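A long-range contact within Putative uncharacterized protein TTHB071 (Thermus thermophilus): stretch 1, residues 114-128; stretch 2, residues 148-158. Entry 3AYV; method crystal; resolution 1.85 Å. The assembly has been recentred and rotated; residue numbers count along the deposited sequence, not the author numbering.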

# COMPACT_ATOMS: atom_id res chain seq x y z
N PRO A 114 -5.30 16.57 -11.70
CA PRO A 114 -6.48 16.73 -10.85
C PRO A 114 -6.35 15.92 -9.55
O PRO A 114 -6.78 16.39 -8.48
CB PRO A 114 -7.62 16.20 -11.74
CG PRO A 114 -7.20 16.68 -13.11
CD PRO A 114 -5.70 16.37 -13.11
N LEU A 115 -5.77 14.72 -9.63
CA LEU A 115 -5.50 13.95 -8.41
C LEU A 115 -4.49 14.66 -7.47
O LEU A 115 -4.73 14.77 -6.26
CB LEU A 115 -5.05 12.52 -8.72
CG LEU A 115 -4.76 11.66 -7.46
CD1 LEU A 115 -6.10 11.41 -6.72
CD2 LEU A 115 -4.12 10.35 -7.88
N ALA A 116 -3.41 15.19 -8.03
CA ALA A 116 -2.40 15.88 -7.21
C ALA A 116 -3.07 17.02 -6.46
O ALA A 116 -2.79 17.26 -5.27
CB ALA A 116 -1.26 16.42 -8.09
N GLU A 117 -3.95 17.74 -7.16
CA GLU A 117 -4.67 18.83 -6.55
C GLU A 117 -5.62 18.35 -5.46
O GLU A 117 -5.64 18.89 -4.36
CB GLU A 117 -5.42 19.63 -7.63
CG GLU A 117 -6.36 20.68 -7.03
CD GLU A 117 -7.14 21.42 -8.10
OE1 GLU A 117 -6.78 22.58 -8.40
OE2 GLU A 117 -8.10 20.81 -8.64
N ALA A 118 -6.39 17.30 -5.75
CA ALA A 118 -7.35 16.76 -4.79
C ALA A 118 -6.66 16.20 -3.54
O ALA A 118 -7.26 16.15 -2.44
CB ALA A 118 -8.22 15.68 -5.47
N LEU A 119 -5.40 15.81 -3.69
CA LEU A 119 -4.63 15.26 -2.58
C LEU A 119 -4.04 16.35 -1.68
O LEU A 119 -3.46 16.03 -0.65
CB LEU A 119 -3.51 14.37 -3.08
CG LEU A 119 -3.98 12.98 -3.54
CD1 LEU A 119 -2.85 12.33 -4.26
CD2 LEU A 119 -4.39 12.14 -2.29
N GLY A 120 -4.20 17.61 -2.08
CA GLY A 120 -3.62 18.76 -1.31
C GLY A 120 -3.85 18.64 0.20
O GLY A 120 -2.88 18.66 0.97
N LEU A 121 -5.11 18.50 0.61
CA LEU A 121 -5.48 18.43 2.05
C LEU A 121 -4.97 17.17 2.73
O LEU A 121 -4.66 17.17 3.92
CB LEU A 121 -6.99 18.53 2.26
CG LEU A 121 -7.69 19.86 1.95
CD1 LEU A 121 -9.19 19.72 2.25
CD2 LEU A 121 -7.07 21.09 2.69
N VAL A 122 -4.91 16.08 1.96
CA VAL A 122 -4.43 14.81 2.50
C VAL A 122 -2.93 14.85 2.75
O VAL A 122 -2.47 14.44 3.83
CB VAL A 122 -4.79 13.65 1.56
CG1 VAL A 122 -4.40 12.31 2.19
CG2 VAL A 122 -6.27 13.71 1.29
N VAL A 123 -2.17 15.36 1.78
CA VAL A 123 -0.72 15.53 1.95
C VAL A 123 -0.43 16.48 3.14
O VAL A 123 0.48 16.23 3.95
CB VAL A 123 -0.06 16.04 0.66
CG1 VAL A 123 1.43 16.38 0.86
CG2 VAL A 123 -0.16 14.93 -0.42
N ARG A 124 -1.22 17.55 3.23
CA ARG A 124 -1.03 18.53 4.31
C ARG A 124 -1.29 17.89 5.67
O ARG A 124 -0.52 18.12 6.63
CB ARG A 124 -1.87 19.78 4.08
CG ARG A 124 -1.43 20.63 2.87
CD ARG A 124 -2.48 21.71 2.55
NE ARG A 124 -2.76 22.56 3.71
CZ ARG A 124 -3.55 23.63 3.70
NH1 ARG A 124 -4.17 24.00 2.59
NH2 ARG A 124 -3.72 24.34 4.81
N ARG A 125 -2.34 17.07 5.76
CA ARG A 125 -2.68 16.40 7.03
C ARG A 125 -1.58 15.41 7.44
O ARG A 125 -1.21 15.35 8.62
CB ARG A 125 -4.07 15.69 6.96
CG ARG A 125 -4.57 15.09 8.29
CD ARG A 125 -4.64 16.16 9.41
NE ARG A 125 -5.25 15.65 10.65
CZ ARG A 125 -4.87 15.99 11.88
NH1 ARG A 125 -3.86 16.84 12.07
NH2 ARG A 125 -5.48 15.47 12.95
N ALA A 126 -1.11 14.63 6.47
CA ALA A 126 0.00 13.70 6.69
C ALA A 126 1.25 14.44 7.21
O ALA A 126 1.91 14.00 8.17
CB ALA A 126 0.31 12.94 5.38
N ARG A 127 1.53 15.59 6.61
CA ARG A 127 2.69 16.40 7.00
C ARG A 127 2.54 16.87 8.45
O ARG A 127 3.47 16.71 9.26
CB ARG A 127 2.88 17.57 6.03
CG ARG A 127 4.07 18.45 6.34
CD ARG A 127 4.59 19.23 5.14
NE ARG A 127 3.54 19.83 4.34
CZ ARG A 127 3.30 19.58 3.05
NH1 ARG A 127 4.06 18.74 2.35
NH2 ARG A 127 2.29 20.19 2.47
N THR A 128 1.37 17.42 8.78
CA THR A 128 1.08 17.85 10.17
C THR A 128 1.28 16.74 11.19
O THR A 128 1.91 16.95 12.25
CB THR A 128 -0.35 18.44 10.28
OG1 THR A 128 -0.43 19.61 9.48
CG2 THR A 128 -0.72 18.76 11.76
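Stretch 2, residues 148-158: PVLEAHAGELG

Stretch 2 runs along stretch 1 in the same general direction. Its helix 148-153 crosses helix 114-118 at -45°, and the two axes approach to 8.9 Å. The backbones come nearest where Ala116 meets Val149, with CA of Ala116 5.1 Å from CA of Val149. Farther along they spread: CA of Val123 and CA of Glu156 are 7.2 Å apart. About 435 Å² of surface is buried between the stretches, both sides summed.

At the close end two alanines meet, and Val149 packs against leucines beside them. Ala116 points toward stretch 2, and its CB lies 3.8 Å from CB of Ala152. Val149 points back toward stretch 1 with chi1 at t (-173°). Its CG1 is 4.2 Å from CA of Ala116 and 4.1 Å from CD1 of Leu119. Both methyls of Val149 lie close to CD2 of Leu115, CG2 at 4.2 Å and CG1 at 4.3 Å. Leu115 leaves its backbone sideways and takes t, p; this conformation carries CD2 to the valine. Leu119 points toward stretch 2 and takes m, t. Its CD1 also comes within 4.4 Å of CD2 of Leu157, which is itself t, p and leaves its backbone sideways.

His153 is the centre of the contact. Its CA-to-CB bond points toward stretch 1, and chi1 at m (-80°) with chi2 at -73° lays the imidazole against the first stretch. NE2 of His153 donates a hydrogen bond to O of Ala116, 2.8 Å long with an angle of 150° at the hydrogen. NE2 therefore carries a proton. The carbonyl oxygen sits at the ring edge, near the ring plane, as suits an in-plane N-H donor. Within stretch 1 the same oxygen receives only a weak bond from N of Leu119, at 3.4 Å. Gly120 is also at the ring edge, with its CA 4.5 Å from CE1 of His153. One face of the ring is covered by Val123. This valine is t (173°), and its CG2 lies 4.0 Å from the centroid of the His153 ring, 18° off the normal, in a CH-pi contact.

After His153 the chain turns. Ala154 leaves helical geometry with positive phi (48°), and residues 153 to 156 form a type I' beta turn. Gly155 has phi/psi of 92/-7; here a CB would be jammed against the preceding carbonyl oxygen, so the turn calls for glycine. N of Glu156 bonds to O of His153 at 3.0 Å. The turn brings Glu156 back toward stretch 1.

Glu156 folds its side chain with chi1 and chi2 both m and chi3 at -62°. Its CB packs 4.0 Å from CG1 of Val123, and its carboxylate meets Arg127, one helical turn beyond that valine. Arg127 runs out through t, t and then bends at chi3 (p, 44°). NH1 of Arg127 donates to OE1 of Glu156 at 2.9 Å, with an angle of 146°, in a salt bridge. OE1 lies at the guanidinium edge, near its plane.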

# COMPACT_ATOMS: atom_id res chain seq x y z
N PRO A 148 3.50 12.15 -12.79
CA PRO A 148 3.18 13.57 -12.54
C PRO A 148 2.57 13.86 -11.16
O PRO A 148 2.72 14.98 -10.62
CB PRO A 148 2.15 13.89 -13.64
CG PRO A 148 2.36 12.79 -14.72
CD PRO A 148 2.63 11.58 -13.86
N VAL A 149 1.85 12.89 -10.60
CA VAL A 149 1.30 13.07 -9.24
C VAL A 149 2.46 13.22 -8.26
O VAL A 149 2.47 14.13 -7.41
CB VAL A 149 0.40 11.89 -8.79
CG1 VAL A 149 -0.28 12.21 -7.45
CG2 VAL A 149 -0.66 11.56 -9.87
N LEU A 150 3.41 12.30 -8.36
CA LEU A 150 4.62 12.37 -7.53
C LEU A 150 5.40 13.66 -7.76
O LEU A 150 5.82 14.31 -6.79
CB LEU A 150 5.51 11.15 -7.80
CG LEU A 150 4.80 9.80 -7.60
CD1 LEU A 150 5.61 8.66 -8.17
CD2 LEU A 150 4.55 9.60 -6.11
N GLU A 151 5.60 14.03 -9.01
CA GLU A 151 6.41 15.22 -9.32
C GLU A 151 5.75 16.49 -8.80
O GLU A 151 6.43 17.39 -8.30
CB GLU A 151 6.56 15.40 -10.81
CG GLU A 151 7.26 14.36 -11.57
CD GLU A 151 7.28 14.79 -13.04
OE1 GLU A 151 6.36 14.38 -13.81
OE2 GLU A 151 8.15 15.62 -13.38
N ALA A 152 4.43 16.59 -8.98
CA ALA A 152 3.69 17.75 -8.50
C ALA A 152 3.87 17.93 -7.00
O ALA A 152 3.92 19.07 -6.49
CB ALA A 152 2.19 17.68 -8.89
N HIS A 153 4.02 16.82 -6.27
CA HIS A 153 4.18 16.92 -4.83
C HIS A 153 5.64 17.05 -4.37
O HIS A 153 5.91 17.23 -3.17
CB HIS A 153 3.36 15.87 -4.09
CG HIS A 153 1.91 16.26 -3.97
ND1 HIS A 153 1.49 17.26 -3.12
CD2 HIS A 153 0.82 15.86 -4.66
CE1 HIS A 153 0.18 17.42 -3.25
NE2 HIS A 153 -0.25 16.58 -4.18
N ALA A 154 6.55 17.02 -5.34
CA ALA A 154 7.96 17.39 -5.16
C ALA A 154 8.58 16.73 -3.94
O ALA A 154 9.18 17.41 -3.11
CB ALA A 154 8.08 18.92 -5.03
N GLY A 155 8.43 15.42 -3.82
CA GLY A 155 9.05 14.69 -2.72
C GLY A 155 8.22 14.51 -1.46
O GLY A 155 8.65 13.80 -0.54
N GLU A 156 7.06 15.16 -1.38
CA GLU A 156 6.16 15.04 -0.23
C GLU A 156 5.21 13.83 -0.33
O GLU A 156 4.44 13.55 0.60
CB GLU A 156 5.34 16.32 -0.04
CG GLU A 156 6.26 17.55 0.18
CD GLU A 156 7.12 17.34 1.41
OE1 GLU A 156 6.53 17.22 2.51
OE2 GLU A 156 8.36 17.25 1.27
N LEU A 157 5.23 13.17 -1.48
CA LEU A 157 4.44 11.95 -1.70
C LEU A 157 5.35 10.84 -2.19
O LEU A 157 6.10 11.02 -3.16
CB LEU A 157 3.36 12.24 -2.74
CG LEU A 157 2.41 11.11 -3.08
CD1 LEU A 157 1.60 10.74 -1.83
CD2 LEU A 157 1.52 11.59 -4.25
N GLY A 158 5.29 9.69 -1.53
CA GLY A 158 6.12 8.57 -1.96
C GLY A 158 5.29 7.58 -2.78
O GLY A 158 4.08 7.76 -2.93